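Local coordinates for putative cellulase CEL6 (Mycobacterium tuberculosis, PDB 1UP3), which probably hydrolyses beta-1,4-glucosidic bonds inside cellulose chains, as an endoglucanase of glycoside hydrolase family 6, at residues Y42-A47 against G55-Y60; R59-A64 against P71-Y76; G84-G89 against N232-S237; S186-N191 against S219-G224. All coordinates share one frame; numbering follows the deposited sequence.

Contacts 1 and 2 are the two halves of one beta-alpha-beta unit: helix 50-66 packs first on strand 42-44 and then on its parallel neighbour 72-75, the two centres lie about 7 Å apart, and both use Tyr60. Contacts 3 and 4 belong to the sugar-binding side. Their centres are about 14 Å apart, contact 4 is nested in the long span of chain closed by contact 3, and both touch the same glucose, over Trp233 in one and at Asn191 in the other; CB of Trp233 packs 3.7 Å from ND2 of Asn191. Trp43, next to Tyr42 in the edge strand, reaches contact 4 at Val189 and Ser190, although the centres of contacts 1 and 4 are about 23 Å apart.

Contact 1: residues Y42-A47 against G55-Y60; sequences YWLDQA and GTVARY
Two tyrosines make the aromatic part of this contact. The rings of Tyr42 and Tyr60 form an offset stack, with centroids 4.6 Å apart and planes inclined at 25°. The shift brings CB and CG of Tyr42 over the phenol end of Tyr60, so that CB of Tyr42 lies 3.6 Å from CZ of Tyr60 and makes a CH-pi contact with its face. In both residues CG stands anti to the backbone N (chi1 -171° in Tyr42), which carries the strand ring toward the helix and the helix ring back to meet it. Tyrosine suits both places: its flat carbon face gives each residue stacking area, and both line a pocket holding a polyether molecule.

The aliphatic part lies one helical turn earlier. CD1 of Leu44 meets CG2 of Val57 at 3.7 Å, with CG2 of Thr56 more loosely beside the other methyl of Leu44; Trp100 of helix 94-108 also packs on Leu44. No hydrogen bond crosses. The short axes of strand 42-44 and of the 55-60 part of helix 50-66 run at 170°, nearly antiparallel, as expected for the first strand and connecting helix of a beta-alpha-beta unit in a parallel sheet.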
# COMPACT_ATOMS: atom_id res chain seq x y z
N TYR A 42 0.58 -6.66 3.93
CA TYR A 42 0.66 -7.92 3.21
C TYR A 42 -0.01 -7.73 1.84
O TYR A 42 -1.17 -7.44 1.76
CB TYR A 42 -0.03 -9.01 4.04
CG TYR A 42 0.16 -10.41 3.49
CD1 TYR A 42 1.34 -11.10 3.73
CD2 TYR A 42 -0.82 -11.03 2.77
CE1 TYR A 42 1.54 -12.39 3.25
CE2 TYR A 42 -0.63 -12.33 2.28
CZ TYR A 42 0.55 -12.99 2.51
OH TYR A 42 0.74 -14.27 2.01
N TRP A 43 0.77 -7.91 0.77
CA TRP A 43 0.30 -7.61 -0.57
C TRP A 43 -0.30 -8.86 -1.21
O TRP A 43 0.37 -9.93 -1.21
CB TRP A 43 1.45 -7.12 -1.43
CG TRP A 43 1.98 -5.75 -1.09
CD1 TRP A 43 2.47 -5.33 0.11
CD2 TRP A 43 1.98 -4.60 -1.93
NE1 TRP A 43 2.85 -4.00 0.03
CE2 TRP A 43 2.54 -3.53 -1.21
CE3 TRP A 43 1.58 -4.38 -3.26
CZ2 TRP A 43 2.70 -2.27 -1.75
CZ3 TRP A 43 1.75 -3.13 -3.80
CH2 TRP A 43 2.31 -2.07 -3.04
N LEU A 44 -1.48 -8.72 -1.79
CA LEU A 44 -2.17 -9.81 -2.49
C LEU A 44 -2.37 -9.43 -3.96
O LEU A 44 -2.67 -8.29 -4.29
CB LEU A 44 -3.52 -10.03 -1.86
CG LEU A 44 -3.49 -10.39 -0.38
CD1 LEU A 44 -4.92 -10.41 0.16
CD2 LEU A 44 -2.80 -11.72 -0.19
N ASP A 45 -2.18 -10.40 -4.83
CA ASP A 45 -2.42 -10.22 -6.25
C ASP A 45 -2.91 -11.49 -6.92
O ASP A 45 -3.48 -12.34 -6.27
CB ASP A 45 -1.19 -9.60 -6.91
CG ASP A 45 0.02 -10.51 -6.94
OD1 ASP A 45 -0.06 -11.68 -6.50
OD2 ASP A 45 1.12 -10.10 -7.42
N GLN A 46 -2.70 -11.57 -8.23
CA GLN A 46 -3.24 -12.68 -9.02
C GLN A 46 -2.57 -14.02 -8.73
O GLN A 46 -3.07 -15.06 -9.19
CB GLN A 46 -3.18 -12.38 -10.53
CG GLN A 46 -1.80 -12.52 -11.19
CD GLN A 46 -0.77 -11.53 -10.71
OE1 GLN A 46 -1.08 -10.37 -10.37
NE2 GLN A 46 0.46 -11.98 -10.66
N ALA A 47 -1.51 -14.02 -7.94
CA ALA A 47 -0.94 -15.27 -7.41
C ALA A 47 -1.88 -15.99 -6.43
O ALA A 47 -1.65 -17.14 -6.08
CB ALA A 47 0.36 -15.01 -6.73
N GLY A 55 -9.62 -17.93 1.94
CA GLY A 55 -8.94 -18.63 3.00
C GLY A 55 -7.66 -17.96 3.39
O GLY A 55 -7.34 -17.90 4.58
N THR A 56 -6.90 -17.43 2.42
CA THR A 56 -5.66 -16.73 2.73
C THR A 56 -5.93 -15.49 3.59
O THR A 56 -5.21 -15.21 4.55
CB THR A 56 -5.00 -16.35 1.40
OG1 THR A 56 -4.72 -17.56 0.66
CG2 THR A 56 -3.64 -15.71 1.64
N VAL A 57 -6.97 -14.75 3.22
CA VAL A 57 -7.33 -13.54 3.93
C VAL A 57 -7.87 -13.87 5.32
O VAL A 57 -7.49 -13.20 6.29
CB VAL A 57 -8.34 -12.70 3.12
CG1 VAL A 57 -8.99 -11.60 3.95
CG2 VAL A 57 -7.65 -12.14 1.90
N ALA A 58 -8.72 -14.90 5.43
CA ALA A 58 -9.25 -15.27 6.74
C ALA A 58 -8.11 -15.71 7.68
O ALA A 58 -8.12 -15.38 8.89
CB ALA A 58 -10.26 -16.38 6.62
N ARG A 59 -7.13 -16.42 7.15
CA ARG A 59 -5.97 -16.88 7.93
C ARG A 59 -5.20 -15.68 8.45
O ARG A 59 -4.85 -15.61 9.63
CB ARG A 59 -5.05 -17.74 7.04
CG ARG A 59 -3.81 -18.25 7.69
CD ARG A 59 -2.96 -19.05 6.72
NE ARG A 59 -1.76 -19.55 7.36
CZ ARG A 59 -0.66 -18.84 7.50
NH1 ARG A 59 -0.60 -17.60 7.04
NH2 ARG A 59 0.39 -19.36 8.10
N TYR A 60 -4.93 -14.73 7.58
CA TYR A 60 -4.10 -13.58 7.96
C TYR A 60 -4.82 -12.68 8.97
O TYR A 60 -4.22 -12.28 10.00
CB TYR A 60 -3.69 -12.78 6.71
CG TYR A 60 -2.55 -11.81 6.98
CD1 TYR A 60 -1.22 -12.22 6.87
CD2 TYR A 60 -2.79 -10.49 7.25
CE1 TYR A 60 -0.19 -11.35 7.10
CE2 TYR A 60 -1.74 -9.60 7.48
CZ TYR A 60 -0.46 -10.05 7.41
OH TYR A 60 0.61 -9.18 7.59

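Contact 2: residues R59-A64 against P71-Y76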
# COMPACT_ATOMS: atom_id res chain seq x y z
N ARG A 59 -7.13 -16.42 7.15
CA ARG A 59 -5.97 -16.88 7.93
C ARG A 59 -5.20 -15.68 8.45
O ARG A 59 -4.85 -15.61 9.63
CB ARG A 59 -5.05 -17.74 7.04
CG ARG A 59 -3.81 -18.25 7.69
CD ARG A 59 -2.96 -19.05 6.72
NE ARG A 59 -1.76 -19.55 7.36
CZ ARG A 59 -0.66 -18.84 7.50
NH1 ARG A 59 -0.60 -17.60 7.04
NH2 ARG A 59 0.39 -19.36 8.10
N TYR A 60 -4.93 -14.73 7.58
CA TYR A 60 -4.10 -13.58 7.96
C TYR A 60 -4.82 -12.68 8.97
O TYR A 60 -4.22 -12.28 10.00
CB TYR A 60 -3.69 -12.78 6.71
CG TYR A 60 -2.55 -11.81 6.98
CD1 TYR A 60 -1.22 -12.22 6.87
CD2 TYR A 60 -2.79 -10.49 7.25
CE1 TYR A 60 -0.19 -11.35 7.10
CE2 TYR A 60 -1.74 -9.60 7.48
CZ TYR A 60 -0.46 -10.05 7.41
OH TYR A 60 0.61 -9.18 7.59
N THR A 61 -6.09 -12.38 8.72
CA THR A 61 -6.83 -11.50 9.63
C THR A 61 -7.07 -12.20 10.98
O THR A 61 -7.04 -11.59 12.04
CB THR A 61 -8.14 -10.98 9.04
OG1 THR A 61 -9.02 -12.04 8.73
CG2 THR A 61 -7.90 -10.25 7.73
N GLY A 62 -7.29 -13.50 10.92
CA GLY A 62 -7.45 -14.28 12.14
C GLY A 62 -6.16 -14.36 12.95
O GLY A 62 -6.21 -14.31 14.20
N ALA A 63 -5.01 -14.47 12.29
CA ALA A 63 -3.73 -14.47 12.98
C ALA A 63 -3.47 -13.12 13.64
O ALA A 63 -2.98 -13.06 14.77
CB ALA A 63 -2.59 -14.81 12.03
N ALA A 64 -3.82 -12.06 12.94
CA ALA A 64 -3.63 -10.73 13.49
C ALA A 64 -4.50 -10.54 14.73
O ALA A 64 -4.04 -10.06 15.76
CB ALA A 64 -3.93 -9.69 12.44
N PRO A 71 -4.38 -6.04 11.18
CA PRO A 71 -3.70 -6.43 9.94
C PRO A 71 -3.88 -5.35 8.88
O PRO A 71 -4.93 -4.74 8.82
CB PRO A 71 -4.41 -7.71 9.54
CG PRO A 71 -5.75 -7.52 10.03
CD PRO A 71 -5.67 -6.73 11.32
N VAL A 72 -2.87 -5.18 8.05
CA VAL A 72 -2.93 -4.27 6.90
C VAL A 72 -2.67 -5.10 5.66
O VAL A 72 -1.63 -5.81 5.57
CB VAL A 72 -1.89 -3.13 6.99
CG1 VAL A 72 -2.08 -2.17 5.87
CG2 VAL A 72 -1.94 -2.40 8.37
N LEU A 73 -3.64 -5.08 4.75
CA LEU A 73 -3.60 -5.83 3.51
C LEU A 73 -3.59 -4.82 2.35
O LEU A 73 -4.34 -3.85 2.39
CB LEU A 73 -4.81 -6.76 3.39
CG LEU A 73 -4.74 -7.87 4.45
CD1 LEU A 73 -6.10 -8.12 4.96
CD2 LEU A 73 -4.16 -9.12 3.90
N THR A 74 -2.77 -5.09 1.35
CA THR A 74 -2.72 -4.30 0.13
C THR A 74 -3.21 -5.11 -1.06
O THR A 74 -2.66 -6.17 -1.32
CB THR A 74 -1.33 -3.81 -0.08
OG1 THR A 74 -0.96 -2.97 1.03
CG2 THR A 74 -1.24 -2.91 -1.35
N LEU A 75 -4.25 -4.65 -1.72
CA LEU A 75 -4.77 -5.34 -2.89
C LEU A 75 -4.11 -4.78 -4.13
O LEU A 75 -4.21 -3.60 -4.41
CB LEU A 75 -6.31 -5.21 -2.95
CG LEU A 75 -7.06 -5.71 -1.71
CD1 LEU A 75 -8.56 -5.60 -1.94
CD2 LEU A 75 -6.70 -7.14 -1.33
N TYR A 76 -3.47 -5.64 -4.92
CA TYR A 76 -2.68 -5.18 -6.08
C TYR A 76 -2.90 -6.14 -7.25
O TYR A 76 -1.96 -6.80 -7.72
CB TYR A 76 -1.21 -5.08 -5.65
CG TYR A 76 -0.25 -4.34 -6.58
CD1 TYR A 76 -0.59 -3.09 -7.07
CD2 TYR A 76 0.99 -4.86 -6.88
CE1 TYR A 76 0.27 -2.36 -7.90
CE2 TYR A 76 1.89 -4.16 -7.69
CZ TYR A 76 1.54 -2.90 -8.18
OH TYR A 76 2.42 -2.21 -9.00
O HOH W 1 -0.13 -6.55 8.36
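A bridging water is held by two groups here, one from each segment: the hydroxyl of Tyr60, whose OH is 2.8 Å from it, and the backbone N of Val72, which donates to it over 3.1 Å. The water sits at the edge of the Tyr60 ring and in its plane, and it joins the phenol to the start of a strand without any direct hydrogen bond between the segments. The setting is the second half of a beta-alpha-beta crossover, in which helix 50-66 turns back into strand 72-75. The short axes of helix 59-64 and strand 72-75 make an angle of 160°.

Apart from this water the contact is apolar and buried. Pro71 suits its place just before the strand begins because its apolar ring packs flush against Ala64, Thr61 and Tyr60. Its CB approaches CE2 of Tyr60 at 3.9 Å, and its CG lies near the backbone of Thr61. Leu73 spreads its two methyls between neighbouring helix residues: CD2 reaches CD2 of Tyr60 at 3.9 Å, while CD1 meets CG2 of Thr61, also at 3.9 Å. Thr61 serves both sides of its position. Its methyl, anti to the carbonyl carbon, faces the sheet, and its hydroxyl (chi1 61°) turns back to the carbonyl of Val57 in the preceding turn. Where the backbones come nearest, with CA atoms of Ala64 and Pro71 5.6 Å apart, a small residue is suited to the close approach: CB of Ala64 rests 3.5 Å from CB of Pro71.

Contact 3: residues G84-G89 against N232-S237. With BGC (beta-D-glucopyranose), chain B; BGC (beta-D-glucopyranose), chain C; SO4 (sulfate ion), chain D.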
# COMPACT_ATOMS: atom_id res chain seq x y z
N GLY A 84 1.81 -2.48 -17.72
CA GLY A 84 2.73 -3.38 -18.39
C GLY A 84 4.20 -3.11 -18.16
O GLY A 84 5.06 -3.63 -18.88
N SER A 85 4.49 -2.32 -17.13
CA SER A 85 5.87 -1.93 -16.80
C SER A 85 6.48 -2.95 -15.80
O SER A 85 6.11 -4.12 -15.79
CB SER A 85 5.90 -0.49 -16.30
OG SER A 85 7.22 -0.02 -16.06
N TYR A 86 7.42 -2.50 -14.97
CA TYR A 86 8.23 -3.41 -14.13
C TYR A 86 7.40 -4.28 -13.20
O TYR A 86 7.74 -5.43 -12.94
CB TYR A 86 9.25 -2.64 -13.32
CG TYR A 86 10.19 -1.80 -14.15
CD1 TYR A 86 10.99 -2.39 -15.12
CD2 TYR A 86 10.21 -0.42 -14.04
CE1 TYR A 86 11.81 -1.64 -15.88
CE2 TYR A 86 11.04 0.34 -14.82
CZ TYR A 86 11.85 -0.28 -15.74
OH TYR A 86 12.68 0.47 -16.55
N ALA A 87 6.26 -3.76 -12.77
CA ALA A 87 5.37 -4.51 -11.90
C ALA A 87 4.12 -5.03 -12.61
O ALA A 87 3.06 -5.19 -12.00
CB ALA A 87 4.99 -3.64 -10.66
N SER A 88 4.26 -5.32 -13.91
CA SER A 88 3.18 -5.89 -14.71
C SER A 88 2.58 -7.12 -14.05
O SER A 88 3.26 -7.85 -13.31
CB SER A 88 3.71 -6.24 -16.11
OG SER A 88 4.58 -7.35 -16.03
N GLY A 89 1.28 -7.31 -14.25
CA GLY A 89 0.56 -8.40 -13.60
C GLY A 89 -0.93 -8.08 -13.50
O GLY A 89 -1.49 -7.46 -14.40
N ASN A 232 13.36 7.93 -10.82
CA ASN A 232 13.84 8.25 -9.46
C ASN A 232 13.11 7.51 -8.33
O ASN A 232 13.60 7.48 -7.19
CB ASN A 232 13.93 9.77 -9.21
CG ASN A 232 12.60 10.43 -9.03
OD1 ASN A 232 11.57 9.97 -9.55
ND2 ASN A 232 12.59 11.53 -8.26
N TRP A 233 12.00 6.85 -8.68
CA TRP A 233 11.20 6.03 -7.76
C TRP A 233 11.59 4.55 -7.86
O TRP A 233 11.06 3.73 -7.12
CB TRP A 233 9.70 6.20 -8.09
CG TRP A 233 9.45 6.07 -9.57
CD1 TRP A 233 9.40 7.10 -10.48
CD2 TRP A 233 9.39 4.86 -10.34
NE1 TRP A 233 9.23 6.60 -11.75
CE2 TRP A 233 9.22 5.24 -11.70
CE3 TRP A 233 9.39 3.50 -10.03
CZ2 TRP A 233 9.07 4.31 -12.73
CZ3 TRP A 233 9.25 2.57 -11.06
CH2 TRP A 233 9.12 3.00 -12.40
N CYS A 234 12.51 4.20 -8.78
CA CYS A 234 12.83 2.80 -9.08
C CYS A 234 14.17 2.43 -8.44
O CYS A 234 15.23 2.75 -8.96
CB CYS A 234 12.81 2.63 -10.60
SG CYS A 234 12.38 0.99 -11.18
N ASN A 235 14.10 1.78 -7.29
CA ASN A 235 15.29 1.45 -6.47
C ASN A 235 16.33 2.59 -6.35
O ASN A 235 17.52 2.34 -6.58
CB ASN A 235 15.99 0.21 -7.03
CG ASN A 235 15.13 -1.05 -6.96
OD1 ASN A 235 14.33 -1.21 -6.03
ND2 ASN A 235 15.30 -1.97 -7.93
N PRO A 236 15.94 3.80 -5.97
CA PRO A 236 16.94 4.86 -5.78
C PRO A 236 17.88 4.58 -4.61
O PRO A 236 17.52 3.99 -3.62
CB PRO A 236 16.11 6.09 -5.48
CG PRO A 236 14.83 5.51 -4.86
CD PRO A 236 14.58 4.24 -5.61
N SER A 237 19.11 5.06 -4.75
CA SER A 237 20.02 5.03 -3.63
C SER A 237 19.82 6.27 -2.74
O SER A 237 19.13 7.23 -3.10
CB SER A 237 21.46 4.92 -4.13
OG SER A 237 21.79 6.09 -4.84
C2 BGC B . 5.27 9.58 -10.84
C3 BGC B . 5.74 8.17 -10.58
C4 BGC B . 5.06 7.14 -11.50
C5 BGC B . 5.08 7.60 -12.98
C6 BGC B . 4.20 6.69 -13.84
C1 BGC B . 5.35 9.85 -12.34
O2 BGC B . 6.08 10.48 -10.10
O3 BGC B . 5.56 7.86 -9.20
O4 BGC B . 5.74 5.94 -11.44
O5 BGC B . 4.55 8.89 -13.01
O6 BGC B . 4.38 7.10 -15.19
C2 BGC C . 5.62 3.56 -11.06
C3 BGC C . 5.01 2.50 -10.15
C4 BGC C . 5.31 2.82 -8.69
C5 BGC C . 4.89 4.28 -8.41
C6 BGC C . 5.31 4.72 -7.00
C1 BGC C . 5.14 4.95 -10.63
O2 BGC C . 5.33 3.29 -12.45
O3 BGC C . 5.47 1.20 -10.49
O4 BGC C . 4.63 1.94 -7.79
O5 BGC C . 5.51 5.19 -9.30
O6 BGC C . 4.84 6.03 -6.73
S SO4 D . 9.34 8.90 -14.70
O1 SO4 D . 8.46 8.57 -15.82
O2 SO4 D . 10.36 7.87 -14.59
O3 SO4 D . 8.54 8.89 -13.49
O4 SO4 D . 9.92 10.25 -14.84
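Tyr86 and Trp233 meet edge against edge, their side chains crossing at about a right angle: CD2 of Tyr86 touches CH2 of Trp233 at 3.9 Å, and CH2 lies in the plane of the Tyr86 ring. Tyr86 follows Ser85 in a type I turn, and its ring, CG anti to the carbonyl carbon (chi1 -57°), extends to the loop 232-237. Beside it comes the sulfur of Cys234, whose SG is 4.5 Å from the ring centroid and 41° off the normal, an oblique sulfur-aromatic contact. That sulfur is in a disulfide with Cys270, which limits its freedom to move.

Trp233 takes the less common rotamer with CG between the backbone N and the carbonyl carbon (chi1 48°). Its indole is thereby sandwiched: CB of the following Cys234 lies over one face, while two glucose units of the bound thio-oligosaccharide lie over the other. On the sugar side, C2 of the chain C glucose is 3.8 Å from CZ3 of Trp233, and O4 of the chain B glucose is 3.6 Å from CE2 of Trp233. The indole edge is used as well, for NE1 of Trp233 donates at 3.0 Å to O3 of a sulfate probably taken up from the crystallisation liquor, with a weaker bond to O2.

Tryptophan suits this place because its broad face can span the junction between two sugars. Packing of the sugars on the indole face is consistent with an aromatic platform under the glycan, complementing the polar grip by His161, Asp120, Asn191 and Asp82.

Contact 4: residues S186-N191 against S219-G224; sequences SLNVSN and SRNGAG. With BGC (beta-D-glucopyranose), chain C.
This is a largely polar, water-mediated contact between two loops at the C-terminal ends of neighbouring parallel strands, 184-187 and 213-217, beside the sugar site. Two bridging waters carry much of it. One donates to the backbone O of Asn191 and to OG of Ser219, and accepts from NE of Arg220 at 2.8 Å; it lies in the guanidinium plane, at its edge. The other donates to the same O of Asn191 at 2.8 Å and accepts from the backbone N of Arg220. The carbonyl of Asn191 is therefore gripped by two waters.

Arg220 also reaches across directly. Its chain bends at chi3 (-65°), bringing the edge of the guanidinium to the turn, where NH2 of Arg220 makes a weak hydrogen bond of 2.9 Å to O of Ser190. The same nitrogen forms a salt bridge with Asp267. Arginine suits the position because its several N-H groups can serve an acid, a carbonyl and a water together.

Asn188 and Asn221 meet obliquely, their amide planes 53° apart, with ND2 of Asn188 3.7 Å from ND2 of Asn221. These two donors are satisfied outward, Asn188 by O of Asp217 and Asn221 by O of Tyr193 and OG1 of Thr195. Asn188 opens a type II turn closed by the bond from N of Asn191 to O of Asn188.

At the far end of this turn ND2 of Asn191 donates to O6 of the chain C glucose at 2.8 Å, nearly straight at 174°. The chemistry suggests that the waters and Arg220 steady the backbone from which this sugar-binding amide projects.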
# COMPACT_ATOMS: atom_id res chain seq x y z
N SER A 186 -5.04 6.53 0.34
CA SER A 186 -3.64 6.38 0.71
C SER A 186 -2.74 7.16 -0.20
O SER A 186 -3.06 7.37 -1.38
CB SER A 186 -3.22 4.88 0.72
OG SER A 186 -3.53 4.27 -0.50
N LEU A 187 -1.63 7.62 0.37
CA LEU A 187 -0.61 8.41 -0.34
C LEU A 187 0.79 7.85 -0.17
O LEU A 187 1.12 7.25 0.86
CB LEU A 187 -0.59 9.81 0.21
CG LEU A 187 -1.86 10.67 0.10
CD1 LEU A 187 -1.68 12.01 0.84
CD2 LEU A 187 -2.17 10.88 -1.39
N ASN A 188 1.63 8.12 -1.17
CA ASN A 188 3.07 7.85 -1.11
C ASN A 188 3.45 6.38 -1.17
O ASN A 188 4.59 6.04 -0.84
CB ASN A 188 3.68 8.47 0.16
CG ASN A 188 5.10 9.04 -0.06
OD1 ASN A 188 5.46 9.50 -1.17
ND2 ASN A 188 5.91 8.97 0.97
N VAL A 189 2.51 5.51 -1.57
CA VAL A 189 2.77 4.08 -1.53
C VAL A 189 3.95 3.74 -2.47
O VAL A 189 3.94 4.08 -3.66
CB VAL A 189 1.49 3.21 -1.84
CG1 VAL A 189 1.87 1.73 -1.94
CG2 VAL A 189 0.43 3.44 -0.80
N SER A 190 4.95 3.07 -1.92
CA SER A 190 6.16 2.76 -2.62
C SER A 190 6.96 3.95 -3.08
O SER A 190 7.84 3.76 -3.90
CB SER A 190 5.90 1.79 -3.79
OG SER A 190 5.16 0.68 -3.34
N ASN A 191 6.67 5.14 -2.59
CA ASN A 191 7.47 6.31 -2.99
C ASN A 191 8.18 6.90 -1.77
O ASN A 191 8.30 6.26 -0.75
CB ASN A 191 6.60 7.28 -3.77
CG ASN A 191 7.38 7.97 -4.86
OD1 ASN A 191 8.34 8.68 -4.58
ND2 ASN A 191 6.95 7.78 -6.13
N SER A 219 7.43 4.18 4.73
CA SER A 219 8.43 3.13 4.69
C SER A 219 9.84 3.58 4.26
O SER A 219 10.86 3.07 4.80
CB SER A 219 7.96 2.00 3.80
OG SER A 219 7.64 2.46 2.48
N ARG A 220 9.91 4.51 3.32
CA ARG A 220 11.18 4.85 2.68
C ARG A 220 11.40 6.34 2.52
O ARG A 220 12.18 6.74 1.65
CB ARG A 220 11.30 4.14 1.34
CG ARG A 220 11.26 2.58 1.47
CD ARG A 220 11.62 1.84 0.18
NE ARG A 220 10.64 2.08 -0.89
CZ ARG A 220 10.79 1.67 -2.11
NH1 ARG A 220 11.88 0.96 -2.45
NH2 ARG A 220 9.84 1.91 -3.00
N ASN A 221 10.71 7.17 3.31
CA ASN A 221 10.72 8.63 3.10
C ASN A 221 11.48 9.46 4.11
O ASN A 221 11.31 10.70 4.18
CB ASN A 221 9.29 9.16 2.89
CG ASN A 221 8.53 9.32 4.19
OD1 ASN A 221 8.91 8.74 5.23
ND2 ASN A 221 7.45 10.11 4.17
N GLY A 222 12.33 8.82 4.90
CA GLY A 222 13.07 9.52 5.95
C GLY A 222 14.06 10.54 5.45
O GLY A 222 14.44 11.44 6.22
N ALA A 223 14.50 10.43 4.19
CA ALA A 223 15.45 11.38 3.61
C ALA A 223 14.81 12.09 2.41
O ALA A 223 15.49 12.71 1.59
CB ALA A 223 16.75 10.67 3.19
N GLY A 224 13.48 11.98 2.29
CA GLY A 224 12.81 12.54 1.14
C GLY A 224 13.17 11.82 -0.15
O GLY A 224 13.76 10.72 -0.13
C2 BGC C . 5.62 3.56 -11.06
C3 BGC C . 5.01 2.50 -10.15
C4 BGC C . 5.31 2.82 -8.69
C5 BGC C . 4.89 4.28 -8.41
C6 BGC C . 5.31 4.72 -7.00
C1 BGC C . 5.14 4.95 -10.63
O2 BGC C . 5.33 3.29 -12.45
O3 BGC C . 5.47 1.20 -10.49
O4 BGC C . 4.63 1.94 -7.79
O5 BGC C . 5.51 5.19 -9.30
O6 BGC C . 4.84 6.03 -6.73
O HOH W 2 8.25 3.37 -0.14
O HOH W 3 7.83 6.16 1.98